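Local coordinates for protein peptidyl-prolyl cis-trans isomerase cyclophilin-type (Toxoplasma gondii, PDB 3BO7) that probably catalyses the cis-trans isomerization of peptide bonds preceding proline, and so is likely to speed protein folding, as a member of the cyclophilin family, at residues 20-25 / 33-38. Numbering follows the deposited sequence.
Sequences IELHAD and SFLRLC. With EDO (1,2-ethanediol), chain N.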
ATOM      1  N   ILE A  20       1.237 -10.831  -0.612  1.00 36.47           N
ATOM      2  CA  ILE A  20       0.696 -10.050   0.491  1.00 35.89           C
ATOM      3  C   ILE A  20      -0.463 -10.750   1.201  1.00 35.39           C
ATOM      4  O   ILE A  20      -1.358 -11.301   0.568  1.00 34.49           O
ATOM      5  CB  ILE A  20       0.302  -8.610   0.006  1.00 36.07           C
ATOM      6  CG1 ILE A  20       1.567  -7.756  -0.168  1.00 35.73           C
ATOM      7  CG2 ILE A  20      -0.694  -7.943   0.961  1.00 35.66           C
ATOM      8  CD1 ILE A  20       1.376  -6.543  -1.007  1.00 37.32           C
ATOM      9  N   GLU A  21      -0.399 -10.732   2.528  1.00 35.33           N
ATOM     10  CA  GLU A  21      -1.506 -11.125   3.377  1.00 34.98           C
ATOM     11  C   GLU A  21      -2.215  -9.881   3.896  1.00 34.54           C
ATOM     12  O   GLU A  21      -1.577  -8.965   4.421  1.00 34.24           O
ATOM     13  CB  GLU A  21      -0.982 -11.940   4.548  1.00 35.28           C
ATOM     14  CG  GLU A  21      -2.023 -12.284   5.591  1.00 36.93           C
ATOM     15  CD  GLU A  21      -1.462 -13.180   6.661  1.00 39.93           C
ATOM     16  OE1 GLU A  21      -0.579 -12.733   7.426  1.00 42.06           O
ATOM     17  OE2 GLU A  21      -1.898 -14.344   6.734  1.00 42.55           O
ATOM     18  N   LEU A  22      -3.538  -9.859   3.759  1.00 33.98           N
ATOM     19  CA  LEU A  22      -4.344  -8.773   4.292  1.00 33.25           C
ATOM     20  C   LEU A  22      -5.004  -9.156   5.616  1.00 33.18           C
ATOM     21  O   LEU A  22      -5.658 -10.189   5.706  1.00 32.99           O
ATOM     22  CB  LEU A  22      -5.406  -8.362   3.272  1.00 33.20           C
ATOM     23  CG  LEU A  22      -4.965  -7.741   1.947  1.00 32.38           C
ATOM     24  CD1 LEU A  22      -6.206  -7.357   1.188  1.00 32.99           C
ATOM     25  CD2 LEU A  22      -4.081  -6.524   2.135  1.00 30.64           C
ATOM     26  N   HIS A  23      -4.845  -8.312   6.633  1.00 33.03           N
ATOM     27  CA  HIS A  23      -5.457  -8.541   7.945  1.00 33.09           C
ATOM     28  C   HIS A  23      -6.921  -8.088   8.012  1.00 33.22           C
ATOM     29  O   HIS A  23      -7.275  -7.199   8.787  1.00 33.14           O
ATOM     30  CB  HIS A  23      -4.652  -7.857   9.048  1.00 32.89           C
ATOM     31  CG  HIS A  23      -3.201  -8.206   9.039  1.00 33.36           C
ATOM     32  ND1 HIS A  23      -2.744  -9.503   9.150  1.00 33.26           N
ATOM     33  CD2 HIS A  23      -2.099  -7.425   8.948  1.00 33.54           C
ATOM     34  CE1 HIS A  23      -1.424  -9.505   9.120  1.00 33.71           C
ATOM     35  NE2 HIS A  23      -1.007  -8.257   9.000  1.00 34.11           N
ATOM     36  N   ALA A  24      -7.757  -8.725   7.197  1.00 33.42           N
ATOM     37  CA  ALA A  24      -9.203  -8.498   7.159  1.00 33.41           C
ATOM     38  C   ALA A  24      -9.886  -8.745   8.500  1.00 33.76           C
ATOM     39  O   ALA A  24     -11.021  -8.292   8.719  1.00 33.90           O
ATOM     40  CB  ALA A  24      -9.823  -9.373   6.097  1.00 33.31           C
ATOM     41  N   ASP A  25      -9.197  -9.468   9.383  1.00 33.85           N
ATOM     42  CA  ASP A  25      -9.691  -9.744  10.726  1.00 34.22           C
ATOM     43  C   ASP A  25      -9.541  -8.555  11.691  1.00 34.51           C
ATOM     44  O   ASP A  25     -10.353  -8.393  12.611  1.00 34.91           O
ATOM     45  CB  ASP A  25      -9.037 -11.010  11.308  1.00 34.12           C
ATOM     46  CG  ASP A  25      -7.504 -10.963  11.299  1.00 34.68           C
ATOM     47  OD1 ASP A  25      -6.897 -10.262  10.463  1.00 33.67           O
ATOM     48  OD2 ASP A  25      -6.900 -11.662  12.138  1.00 35.60           O
ATOM     49  N   SER A  33     -11.942  -2.111   1.174  1.00 33.09           N
ATOM     50  CA  SER A  33     -11.713  -1.017   0.230  1.00 32.77           C
ATOM     51  C   SER A  33     -10.680  -1.399  -0.818  1.00 32.65           C
ATOM     52  O   SER A  33     -10.904  -1.201  -2.020  1.00 32.68           O
ATOM     53  CB  SER A  33     -11.256   0.246   0.970  1.00 32.50           C
ATOM     54  OG  SER A  33     -10.958   1.282   0.053  1.00 32.08           O
ATOM     55  N   PHE A  34      -9.554  -1.944  -0.352  1.00 32.50           N
ATOM     56  CA  PHE A  34      -8.415  -2.255  -1.207  1.00 32.68           C
ATOM     57  C   PHE A  34      -8.805  -3.298  -2.256  1.00 33.43           C
ATOM     58  O   PHE A  34      -8.484  -3.150  -3.442  1.00 33.50           O
ATOM     59  CB  PHE A  34      -7.242  -2.748  -0.350  1.00 32.61           C
ATOM     60  CG  PHE A  34      -5.927  -2.827  -1.087  1.00 32.24           C
ATOM     61  CD1 PHE A  34      -5.089  -1.717  -1.165  1.00 32.12           C
ATOM     62  CD2 PHE A  34      -5.523  -4.010  -1.703  1.00 32.35           C
ATOM     63  CE1 PHE A  34      -3.863  -1.782  -1.842  1.00 31.83           C
ATOM     64  CE2 PHE A  34      -4.298  -4.078  -2.390  1.00 32.50           C
ATOM     65  CZ  PHE A  34      -3.473  -2.959  -2.456  1.00 31.84           C
ATOM     66  N   LEU A  35      -9.514  -4.337  -1.800  1.00 34.20           N
ATOM     67  CA  LEU A  35      -9.951  -5.450  -2.639  1.00 34.57           C
ATOM     68  C   LEU A  35     -11.034  -5.016  -3.608  1.00 34.75           C
ATOM     69  O   LEU A  35     -11.055  -5.460  -4.758  1.00 35.02           O
ATOM     70  CB  LEU A  35     -10.398  -6.652  -1.780  1.00 34.79           C
ATOM     71  CG  LEU A  35      -9.273  -7.361  -0.995  1.00 34.47           C
ATOM     72  CD1 LEU A  35      -9.815  -8.269   0.106  1.00 34.62           C
ATOM     73  CD2 LEU A  35      -8.330  -8.146  -1.907  1.00 33.26           C
ATOM     74  N   ARG A  36     -11.919  -4.134  -3.161  1.00 35.23           N
ATOM     75  CA  ARG A  36     -12.901  -3.534  -4.076  1.00 35.63           C
ATOM     76  C   ARG A  36     -12.230  -2.737  -5.205  1.00 36.21           C
ATOM     77  O   ARG A  36     -12.736  -2.716  -6.330  1.00 37.00           O
ATOM     78  CB  ARG A  36     -13.920  -2.675  -3.328  1.00 35.46           C
ATOM     79  CG  ARG A  36     -14.892  -3.482  -2.467  1.00 35.62           C
ATOM     80  CD  ARG A  36     -15.980  -2.620  -1.881  1.00 36.31           C
ATOM     81  NE  ARG A  36     -16.513  -3.170  -0.639  1.00 37.71           N
ATOM     82  CZ  ARG A  36     -17.725  -2.898  -0.161  1.00 38.94           C
ATOM     83  NH1 ARG A  36     -18.535  -2.096  -0.836  1.00 40.44           N
ATOM     84  NH2 ARG A  36     -18.139  -3.431   0.986  1.00 38.50           N
ATOM     85  N   LEU A  37     -11.086  -2.120  -4.906  1.00 36.18           N
ATOM     86  CA  LEU A  37     -10.307  -1.364  -5.894  1.00 36.11           C
ATOM     87  C   LEU A  37      -9.523  -2.293  -6.810  1.00 36.39           C
ATOM     88  O   LEU A  37      -9.449  -2.053  -8.017  1.00 36.05           O
ATOM     89  CB  LEU A  37      -9.353  -0.370  -5.210  1.00 35.96           C
ATOM     90  CG  LEU A  37      -9.936   0.866  -4.513  1.00 35.12           C
ATOM     91  CD1 LEU A  37      -8.847   1.607  -3.762  1.00 33.75           C
ATOM     92  CD2 LEU A  37     -10.629   1.789  -5.495  1.00 32.39           C
ATOM     93  N   CYS A  38      -8.933  -3.342  -6.227  1.00 36.75           N
ATOM     94  CA  CYS A  38      -8.343  -4.437  -7.008  1.00 37.24           C
ATOM     95  C   CYS A  38      -9.337  -5.022  -8.028  1.00 37.45           C
ATOM     96  O   CYS A  38      -8.955  -5.339  -9.158  1.00 37.52           O
ATOM     97  CB  CYS A  38      -7.816  -5.550  -6.096  1.00 37.03           C
ATOM     98  SG  CYS A  38      -6.335  -5.118  -5.174  1.00 37.18           S
TER
HETATM   99  C1  EDO N 207     -20.439  -0.877   2.117  1.00 66.42           C
HETATM  100  O1  EDO N 207     -20.112   0.421   2.628  1.00 66.27           O
HETATM  101  C2  EDO N 207     -21.392  -0.711   0.937  1.00 67.32           C
HETATM  102  O2  EDO N 207     -21.337  -1.857   0.074  1.00 67.08           O
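Leu22 and Leu35 meet tip to tip, a compact example of a helix packing on a cyclophilin barrel through hydrocarbon, with no hydrogen bond between these two segments. Between residues 20-22, the end of strand 16-22, and residues 33-38 of helix 28-39 the contact is apolar. A single methyl, Leu22 CD1, does the touching from the strand, settling against the branch point of its partner at 3.8 Å from Leu35 CG. Both methyls of the fork are met as well, with Leu35 CD1 at 3.9 Å and Leu35 CD2 at 3.8 Å from Leu22 CD1. In Leu22, CG stands anti to the carbonyl carbon (chi1 -65°) and CD1 continues the chain away from CA (chi2 -176°), which carries that methyl across to the helix. The same methyl approaches the Phe34 ring obliquely and more loosely, 4.5 Å from Phe34 CD2. Leu9 of the neighbouring strand 7-13 touches all three side chains, while Phe136 packs on Leu22 and meets the Phe34 ring, which also stacks with Phe43.

Polar bonds run within each segment or outward. In the helix, Cys38 N donates to Phe34 O at 2.8 Å; beyond the strand, His23 centres an inverse gamma turn closed by a weak bond from Ala24 N to Leu22 O. On the exposed side of the helix, Arg36 NH1 gives a nearly straight hydrogen bond (168°) to O2 of an ethanediol molecule, 3.0 Å away and in the guanidinium plane; the diol probably comes from the crystallisation liquor. Arg36 NH2 forms a salt bridge with Asp32.

The charged Arg36 is exposed and takes no part in the contact between the segments. That contact is small, buried and wholly apolar, and Leu9 helps to complete it, so close packing rather than directional bonding joins the two here.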